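Local coordinates for Glyoxalase/Bleomycin resistance protein (Bacillus cereus ATCC 14579, PDB 1XQA), which is of unknown function but binds a magnesium ion and belongs to the glyoxalase/bleomycin resistance protein/dioxygenase superfamily, at residues K23-T28 / F107-M112; F37-D42 / I47-K52. All blocks are in the same frame, centred on the assembly; numbering follows the deposited sequence. Where two conformers were deposited one is given.

How the interactions relate
Both interactions lie within one chain of the vicinal oxygen chelate type, a fold built from beta-alpha-beta-beta-beta modules, and the chain has two four-stranded mixed sheets. Interaction 2 is the hairpin of strands 37-41 and 47-52 in one sheet; interaction 1 brings the C-terminal end of helix 14-25 against strand 107-112 of the other. Both segments of interaction 2 fall between those of interaction 1 in sequence, and the centres are about 13 Å apart. Residues 27 and 28, at the entry to strand 28-33, connect them: Thr28 O probably accepts a hydrogen bond from Arg41 N at 2.9 Å, and Leu27 packs on Asp42. Interaction 1 therefore links helix 14-25 to the metal-binding sheet, whereas interaction 2 lies within the other sheet.

Interaction 1. Residues K23-T28 / F107-M112; sequences KYFGLT and FTIEVM
Phe25, near the C-terminal end of helix 14-25, packs its ring against Ile109 and Val111 of strand 107-112 in a small, buried and wholly apolar contact near the centre of the chain. No hydrogen bond crosses it, and even the closest pair of CA atoms, Phe25 CA and Val111 CA, is 9.7 Å apart, a gap that the side chains bridge. The far rim of the ring does the touching. Phe25 CE1 lies 3.6 Å from Val111 CG2, which meets the ring at its edge, near the ring plane. At the neighbouring corner Phe25 CZ is 3.8 Å from Ile109 CG2, and Phe25 CE2 reaches Ile109 CD1 at 3.9 Å, so both ends of the branched isoleucine are used. The two side chains run antiparallel past one another, which brings the ring's rim against the isoleucine's branches. With CG opposite the carbonyl carbon (chi1 -62°), the phenylalanine carries its ring outward from the last turn, and its length suits a place where the backbones stay far apart.

The fold is that of the vicinal oxygen chelate superfamily, in which beta-alpha-beta-beta-beta modules pair and the metal site lies on a sheet. Here helix 14-25 meets strand 107-112, in the sheet that carries metal ligand Glu110. Phe66, on strand 64-67, also meets the Phe25 ring, while Ile77 of helix 71-83 packs on Val111. Gly26, with positive phi of 67°, lets the chain leave the helix and turn toward strand 28-33.

Alternation along strand 107-112 separates two tasks: Ile109 and Val111 point toward the helix end, whereas Glu110, between them, points away and binds magnesium together with His63. Compact beta-branched residues suit the packed side of this strand, and the carboxylate suits its metal-binding side.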
ATOM      1  N   LYS A  23       0.616  -2.738   0.545  1.00 22.93           N
ATOM      2  CA  LYS A  23       1.678  -2.215  -0.303  1.00 22.76           C
ATOM      3  C   LYS A  23       1.816  -2.958  -1.630  1.00 23.26           C
ATOM      4  O   LYS A  23       1.850  -2.329  -2.698  1.00 22.62           O
ATOM      5  CB  LYS A  23       3.009  -2.250   0.444  1.00 23.20           C
ATOM      6  CG  LYS A  23       4.129  -1.530  -0.319  1.00 24.40           C
ATOM      7  CD  LYS A  23       5.363  -1.406   0.510  1.00 27.25           C
ATOM      8  CE  LYS A  23       6.445  -0.723  -0.298  1.00 29.20           C
ATOM      9  NZ  LYS A  23       7.610  -0.324   0.558  1.00 30.86           N
ATOM     10  N   TYR A  24       1.881  -4.285  -1.568  1.00 22.11           N
ATOM     11  CA  TYR A  24       2.215  -5.082  -2.761  1.00 22.31           C
ATOM     12  C   TYR A  24       1.010  -5.631  -3.535  1.00 22.48           C
ATOM     13  O   TYR A  24       1.102  -5.901  -4.743  1.00 23.07           O
ATOM     14  CB  TYR A  24       3.210  -6.198  -2.396  1.00 21.73           C
ATOM     15  CG  TYR A  24       4.513  -5.620  -1.908  1.00 22.20           C
ATOM     16  CD1 TYR A  24       5.437  -5.078  -2.813  1.00 21.42           C
ATOM     17  CD2 TYR A  24       4.801  -5.548  -0.548  1.00 21.29           C
ATOM     18  CE1 TYR A  24       6.616  -4.499  -2.366  1.00 20.83           C
ATOM     19  CE2 TYR A  24       5.997  -4.975  -0.090  1.00 21.56           C
ATOM     20  CZ  TYR A  24       6.894  -4.458  -1.013  1.00 21.10           C
ATOM     21  OH  TYR A  24       8.058  -3.891  -0.553  1.00 21.96           O
ATOM     22  N   PHE A  25      -0.127  -5.786  -2.860  1.00 22.83           N
ATOM     23  CA  PHE A  25      -1.257  -6.436  -3.518  1.00 22.91           C
ATOM     24  C   PHE A  25      -2.510  -5.582  -3.568  1.00 23.40           C
ATOM     25  O   PHE A  25      -3.552  -6.010  -4.055  1.00 23.61           O
ATOM     26  CB  PHE A  25      -1.482  -7.832  -2.941  1.00 23.28           C
ATOM     27  CG  PHE A  25      -0.316  -8.731  -3.157  1.00 24.05           C
ATOM     28  CD1 PHE A  25      -0.106  -9.307  -4.409  1.00 23.85           C
ATOM     29  CD2 PHE A  25       0.634  -8.916  -2.157  1.00 22.32           C
ATOM     30  CE1 PHE A  25       1.009 -10.099  -4.644  1.00 24.26           C
ATOM     31  CE2 PHE A  25       1.757  -9.709  -2.388  1.00 22.58           C
ATOM     32  CZ  PHE A  25       1.936 -10.302  -3.632  1.00 23.15           C
ATOM     33  N   GLY A  26      -2.392  -4.351  -3.097  1.00 23.20           N
ATOM     34  CA  GLY A  26      -3.475  -3.381  -3.237  1.00 24.07           C
ATOM     35  C   GLY A  26      -4.743  -3.682  -2.458  1.00 23.97           C
ATOM     36  O   GLY A  26      -5.798  -3.129  -2.769  1.00 25.05           O
ATOM     37  N   LEU A  27      -4.657  -4.533  -1.437  1.00 22.34           N
ATOM     38  CA  LEU A  27      -5.829  -4.838  -0.609  1.00 21.80           C
ATOM     39  C   LEU A  27      -6.163  -3.638   0.266  1.00 21.66           C
ATOM     40  O   LEU A  27      -5.286  -2.829   0.577  1.00 21.84           O
ATOM     41  CB  LEU A  27      -5.580  -6.086   0.264  1.00 20.65           C
ATOM     42  CG  LEU A  27      -5.277  -7.430  -0.418  1.00 19.80           C
ATOM     43  CD1 LEU A  27      -5.412  -8.557   0.597  1.00 19.90           C
ATOM     44  CD2 LEU A  27      -6.208  -7.659  -1.617  1.00 21.16           C
ATOM     45  N   THR A  28      -7.431  -3.543   0.675  0.50 21.92           N
ATOM     46  CA  THR A  28      -7.942  -2.429   1.488  0.50 21.98           C
ATOM     47  C   THR A  28      -8.527  -2.929   2.812  0.50 21.80           C
ATOM     48  O   THR A  28      -9.331  -3.864   2.819  0.50 21.89           O
ATOM     49  CB  THR A  28      -9.054  -1.661   0.728  0.50 22.07           C
ATOM     50  OG1 THR A  28      -8.552  -1.186  -0.525  0.50 22.69           O
ATOM     51  CG2 THR A  28      -9.583  -0.477   1.542  0.50 22.13           C
ATOM     52  N   PHE A 107       2.942 -16.864   6.119  1.00 23.01           N
ATOM     53  CA  PHE A 107       2.310 -17.676   5.077  1.00 22.63           C
ATOM     54  C   PHE A 107       2.911 -17.328   3.720  1.00 22.45           C
ATOM     55  O   PHE A 107       3.511 -16.259   3.553  1.00 22.83           O
ATOM     56  CB  PHE A 107       0.789 -17.459   5.059  1.00 22.62           C
ATOM     57  CG  PHE A 107       0.388 -16.069   4.693  1.00 23.42           C
ATOM     58  CD1 PHE A 107      -0.026 -15.768   3.397  1.00 23.09           C
ATOM     59  CD2 PHE A 107       0.449 -15.041   5.635  1.00 23.70           C
ATOM     60  CE1 PHE A 107      -0.382 -14.470   3.051  1.00 24.81           C
ATOM     61  CE2 PHE A 107       0.100 -13.747   5.298  1.00 24.50           C
ATOM     62  CZ  PHE A 107      -0.320 -13.457   3.989  1.00 22.19           C
ATOM     63  N   THR A 108       2.742 -18.226   2.756  1.00 20.82           N
ATOM     64  CA  THR A 108       3.323 -18.075   1.426  1.00 20.83           C
ATOM     65  C   THR A 108       2.267 -17.539   0.478  1.00 19.53           C
ATOM     66  O   THR A 108       1.108 -17.980   0.520  1.00 19.37           O
ATOM     67  CB  THR A 108       3.833 -19.431   0.925  1.00 21.30           C
ATOM     68  OG1 THR A 108       4.837 -19.888   1.841  1.00 23.07           O
ATOM     69  CG2 THR A 108       4.418 -19.337  -0.497  1.00 20.84           C
ATOM     70  N   ILE A 109       2.680 -16.603  -0.382  1.00 19.33           N
ATOM     71  CA  ILE A 109       1.834 -16.051  -1.404  1.00 19.34           C
ATOM     72  C   ILE A 109       2.379 -16.464  -2.771  1.00 19.18           C
ATOM     73  O   ILE A 109       3.589 -16.495  -2.998  1.00 19.85           O
ATOM     74  CB  ILE A 109       1.794 -14.498  -1.307  1.00 19.36           C
ATOM     75  CG1 ILE A 109       0.889 -14.071  -0.141  1.00 19.03           C
ATOM     76  CG2 ILE A 109       1.323 -13.875  -2.629  1.00 19.76           C
ATOM     77  CD1 ILE A 109       0.928 -12.569   0.175  1.00 18.86           C
ATOM     78  N   GLU A 110       1.472 -16.811  -3.664  1.00 19.79           N
ATOM     79  CA  GLU A 110       1.821 -17.082  -5.053  1.00 20.16           C
ATOM     80  C   GLU A 110       1.412 -15.907  -5.948  1.00 20.90           C
ATOM     81  O   GLU A 110       0.318 -15.352  -5.810  1.00 20.71           O
ATOM     82  CB  GLU A 110       1.071 -18.346  -5.482  1.00 20.74           C
ATOM     83  CG  GLU A 110       1.186 -18.703  -6.933  1.00 22.59           C
ATOM     84  CD  GLU A 110       0.100 -19.681  -7.352  1.00 28.15           C
ATOM     85  OE1 GLU A 110      -0.943 -19.734  -6.670  1.00 30.52           O
ATOM     86  OE2 GLU A 110       0.281 -20.377  -8.365  1.00 27.82           O
ATOM     87  N   VAL A 111       2.275 -15.558  -6.905  1.00 20.44           N
ATOM     88  CA  VAL A 111       1.981 -14.482  -7.832  1.00 20.82           C
ATOM     89  C   VAL A 111       2.167 -15.080  -9.213  1.00 21.39           C
ATOM     90  O   VAL A 111       3.201 -15.661  -9.482  1.00 21.10           O
ATOM     91  CB  VAL A 111       2.931 -13.264  -7.626  1.00 20.64           C
ATOM     92  CG1 VAL A 111       2.595 -12.127  -8.609  1.00 21.45           C
ATOM     93  CG2 VAL A 111       2.899 -12.778  -6.154  1.00 20.51           C
HETATM   94  N   MSE A 112       1.151 -14.981 -10.065  1.00 22.79           N
HETATM   95  CA  MSE A 112       1.197 -15.671 -11.355  1.00 24.65           C
HETATM   96  C   MSE A 112       0.361 -15.025 -12.441  1.00 25.01           C
HETATM   97  O   MSE A 112      -0.518 -14.208 -12.164  1.00 24.40           O
HETATM   98  CB  MSE A 112       0.770 -17.142 -11.185  1.00 25.65           C
HETATM   99  CG  MSE A 112      -0.716 -17.350 -10.954  1.00 26.45           C
HETATM  100 SE   MSE A 112      -1.371 -16.728  -9.228  1.00 35.26          SE
HETATM  101  CE  MSE A 112      -3.021 -17.789  -9.182  1.00 29.06           C
TER

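Interaction 2. Residues F37-D42 / I47-K52; sequences FAVMRD and ILTLMK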
ATOM      1  N   PHE A  37      -6.849  -8.434  14.876  1.00 25.97           N
ATOM      2  CA  PHE A  37      -7.761  -8.765  13.788  1.00 25.34           C
ATOM      3  C   PHE A  37      -7.876  -7.614  12.788  1.00 24.07           C
ATOM      4  O   PHE A  37      -7.970  -6.454  13.193  1.00 23.55           O
ATOM      5  CB  PHE A  37      -9.112  -9.082  14.420  1.00 26.08           C
ATOM      6  CG  PHE A  37     -10.148  -9.546  13.469  1.00 26.81           C
ATOM      7  CD1 PHE A  37     -10.122 -10.853  12.969  1.00 28.00           C
ATOM      8  CD2 PHE A  37     -11.189  -8.703  13.104  1.00 27.51           C
ATOM      9  CE1 PHE A  37     -11.116 -11.306  12.100  1.00 28.93           C
ATOM     10  CE2 PHE A  37     -12.185  -9.147  12.229  1.00 28.72           C
ATOM     11  CZ  PHE A  37     -12.151 -10.450  11.730  1.00 28.53           C
ATOM     12  N   ALA A  38      -7.859  -7.937  11.493  1.00 22.23           N
ATOM     13  CA  ALA A  38      -8.038  -6.941  10.425  1.00 21.93           C
ATOM     14  C   ALA A  38      -8.849  -7.566   9.315  1.00 21.39           C
ATOM     15  O   ALA A  38      -8.624  -8.718   8.969  1.00 22.78           O
ATOM     16  CB  ALA A  38      -6.683  -6.447   9.865  1.00 20.94           C
ATOM     17  N   VAL A  39      -9.790  -6.812   8.762  1.00 21.26           N
ATOM     18  CA  VAL A  39     -10.587  -7.298   7.642  1.00 20.40           C
ATOM     19  C   VAL A  39     -10.058  -6.651   6.389  1.00 20.88           C
ATOM     20  O   VAL A  39     -10.098  -5.425   6.267  1.00 19.52           O
ATOM     21  CB  VAL A  39     -12.066  -6.935   7.813  1.00 20.44           C
ATOM     22  CG1 VAL A  39     -12.891  -7.511   6.673  1.00 20.67           C
ATOM     23  CG2 VAL A  39     -12.565  -7.456   9.137  1.00 20.35           C
HETATM   24  N   MSE A  40      -9.534  -7.473   5.484  1.00 21.81           N
HETATM   25  CA  MSE A  40      -9.013  -6.986   4.209  1.00 22.06           C
HETATM   26  C   MSE A  40      -9.972  -7.370   3.084  1.00 22.39           C
HETATM   27  O   MSE A  40     -10.646  -8.393   3.160  1.00 22.13           O
HETATM   28  CB  MSE A  40      -7.625  -7.564   3.909  1.00 22.36           C
HETATM   29  CG  MSE A  40      -6.643  -7.605   5.107  1.00 23.73           C
HETATM   30 SE   MSE A  40      -6.218  -5.807   5.730  1.00 29.80          SE
HETATM   31  CE  MSE A  40      -5.534  -5.027   4.035  1.00 24.20           C
ATOM     32  N   ARG A  41     -10.009  -6.541   2.042  0.50 22.55           N
ATOM     33  CA  ARG A  41     -10.876  -6.743   0.877  0.50 22.91           C
ATOM     34  C   ARG A  41     -10.044  -6.590  -0.377  0.50 22.82           C
ATOM     35  O   ARG A  41      -9.149  -5.752  -0.412  0.50 22.77           O
ATOM     36  CB  ARG A  41     -11.960  -5.668   0.810  0.50 22.95           C
ATOM     37  CG  ARG A  41     -12.918  -5.617   1.977  0.50 24.08           C
ATOM     38  CD  ARG A  41     -13.986  -4.568   1.716  0.50 26.65           C
ATOM     39  NE  ARG A  41     -14.748  -4.825   0.495  0.50 27.58           N
ATOM     40  CZ  ARG A  41     -15.863  -5.547   0.445  0.50 28.56           C
ATOM     41  NH1 ARG A  41     -16.494  -5.721  -0.707  0.50 29.37           N
ATOM     42  NH2 ARG A  41     -16.345  -6.099   1.546  0.50 29.40           N
ATOM     43  N   ASP A  42     -10.348  -7.380  -1.405  1.00 23.12           N
ATOM     44  CA  ASP A  42      -9.789  -7.149  -2.726  1.00 23.71           C
ATOM     45  C   ASP A  42     -10.808  -6.419  -3.584  1.00 24.78           C
ATOM     46  O   ASP A  42     -11.898  -6.104  -3.126  1.00 24.96           O
ATOM     47  CB  ASP A  42      -9.287  -8.450  -3.381  1.00 24.06           C
ATOM     48  CG  ASP A  42     -10.413  -9.373  -3.863  1.00 22.70           C
ATOM     49  OD1 ASP A  42     -11.618  -9.045  -3.745  1.00 24.94           O
ATOM     50  OD2 ASP A  42     -10.067 -10.453  -4.382  1.00 23.34           O
ATOM     51  N   ILE A  47     -13.241 -11.458   0.906  1.00 22.93           N
ATOM     52  CA  ILE A  47     -12.907 -11.010   2.258  1.00 23.03           C
ATOM     53  C   ILE A  47     -11.803 -11.870   2.851  1.00 22.59           C
ATOM     54  O   ILE A  47     -12.010 -13.048   3.121  1.00 22.59           O
ATOM     55  CB  ILE A  47     -14.130 -11.091   3.220  1.00 23.19           C
ATOM     56  CG1 ILE A  47     -15.354 -10.381   2.632  1.00 24.98           C
ATOM     57  CG2 ILE A  47     -13.771 -10.578   4.646  1.00 24.60           C
ATOM     58  CD1 ILE A  47     -15.206  -8.926   2.513  1.00 28.50           C
ATOM     59  N   LEU A  48     -10.646 -11.265   3.086  1.00 21.86           N
ATOM     60  CA  LEU A  48      -9.543 -11.951   3.751  1.00 22.00           C
ATOM     61  C   LEU A  48      -9.364 -11.375   5.135  1.00 21.27           C
ATOM     62  O   LEU A  48      -8.912 -10.236   5.273  1.00 20.50           O
ATOM     63  CB  LEU A  48      -8.250 -11.759   2.944  1.00 21.41           C
ATOM     64  CG  LEU A  48      -6.955 -12.260   3.610  1.00 23.01           C
ATOM     65  CD1 LEU A  48      -6.961 -13.757   3.674  1.00 25.17           C
ATOM     66  CD2 LEU A  48      -5.727 -11.761   2.844  1.00 23.80           C
ATOM     67  N   THR A  49      -9.747 -12.118   6.175  1.00 20.89           N
ATOM     68  CA  THR A  49      -9.517 -11.626   7.513  1.00 20.84           C
ATOM     69  C   THR A  49      -8.203 -12.175   8.065  1.00 21.34           C
ATOM     70  O   THR A  49      -7.858 -13.342   7.871  1.00 21.75           O
ATOM     71  CB  THR A  49     -10.697 -11.944   8.456  1.00 19.84           C
ATOM     72  OG1 THR A  49     -11.030 -13.331   8.338  1.00 22.44           O
ATOM     73  CG2 THR A  49     -11.911 -11.161   8.058  1.00 19.38           C
ATOM     74  N   LEU A  50      -7.447 -11.304   8.716  1.00 21.80           N
ATOM     75  CA  LEU A  50      -6.175 -11.683   9.297  1.00 22.10           C
ATOM     76  C   LEU A  50      -6.396 -11.744  10.781  1.00 22.43           C
ATOM     77  O   LEU A  50      -6.918 -10.799  11.355  1.00 22.82           O
ATOM     78  CB  LEU A  50      -5.113 -10.634   8.964  1.00 21.65           C
ATOM     79  CG  LEU A  50      -4.829 -10.278   7.501  1.00 21.70           C
ATOM     80  CD1 LEU A  50      -4.016  -8.986   7.456  1.00 20.58           C
ATOM     81  CD2 LEU A  50      -4.087 -11.413   6.776  1.00 21.66           C
HETATM   82  N   MSE A  51      -6.007 -12.848  11.414  1.00 22.94           N
HETATM   83  CA  MSE A  51      -6.289 -13.046  12.819  1.00 25.56           C
HETATM   84  C   MSE A  51      -5.014 -13.480  13.531  1.00 24.59           C
HETATM   85  O   MSE A  51      -4.377 -14.450  13.129  1.00 23.77           O
HETATM   86  CB  MSE A  51      -7.403 -14.085  12.998  1.00 24.64           C
HETATM   87  CG  MSE A  51      -7.739 -14.377  14.432  1.00 26.57           C
HETATM   88 SE   MSE A  51      -9.361 -15.459  14.625  1.00 34.37          SE
HETATM   89  CE  MSE A  51     -10.615 -14.355  13.683  1.00 33.33           C
ATOM     90  N   LYS A  52      -4.636 -12.749  14.573  1.00 24.68           N
ATOM     91  CA  LYS A  52      -3.451 -13.107  15.346  1.00 25.53           C
ATOM     92  C   LYS A  52      -3.636 -14.492  15.940  1.00 25.86           C
ATOM     93  O   LYS A  52      -4.703 -14.824  16.479  1.00 25.44           O
ATOM     94  CB  LYS A  52      -3.194 -12.118  16.493  1.00 25.78           C
ATOM     95  CG  LYS A  52      -1.755 -12.130  16.999  1.00 27.89           C
ATOM     96  CD  LYS A  52      -1.649 -11.402  18.334  1.00 31.31           C
ATOM     97  CE  LYS A  52      -0.203 -11.181  18.736  1.00 33.68           C
ATOM     98  NZ  LYS A  52      -0.087 -10.735  20.171  1.00 35.77           N
TER
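Phe37 reaches across to Thr49 and Met51 on the neighbouring strand of a beta hairpin. Its CB and CG are each 4.1 Å from Leu50 O, and CD1 comes closer to that oxygen, at 3.6 Å. Phe37 CD1 and CE1 both touch the methyl carbon CE of Met51, CE1 at 3.5 Å; this selenomethionine bends at chi3 to bring CE to the ring. Phe37 CE1 also lies 3.7 Å from Thr49 CB, and at the tip Phe37 CZ meets Thr49 CG2 at 3.7 Å. Placing CG opposite the backbone N (chi1 -175°) directs the ring toward strand 47-52, where a broad aromatic can touch two side chains at once.

The strands run antiparallel, their axes at 159°, and form the central pair of a four-stranded sheet in the glyoxalase fold. Ala38 with Leu50 and Met40 with Leu48 are hydrogen-bonded pairs, each closed by two backbone bonds. Those of Met40 and Leu48 are bent more, with both donors tilted out of the carbonyl planes.

Phe37, Val39, Arg41, Ile47, Thr49 and Met51 share one face. Val39 CG1 touches Ile47 CG2 at 3.8 Å, and the Arg41 chain, bent at chi3, runs alongside Ile47. Thr49 suits this row by pairing a methyl for Phe37 and Val39 with a hydroxyl bonded to Asn8 of strand 6-11. Toward helix 14-25, the other face is apolar: Met40 (deposited as selenomethionine), whose unbranched chain bends to fit, packs its CG 3.8 Å from Leu50 CD1, while small Ala38 lies against Val14 and Leu48 against Leu21.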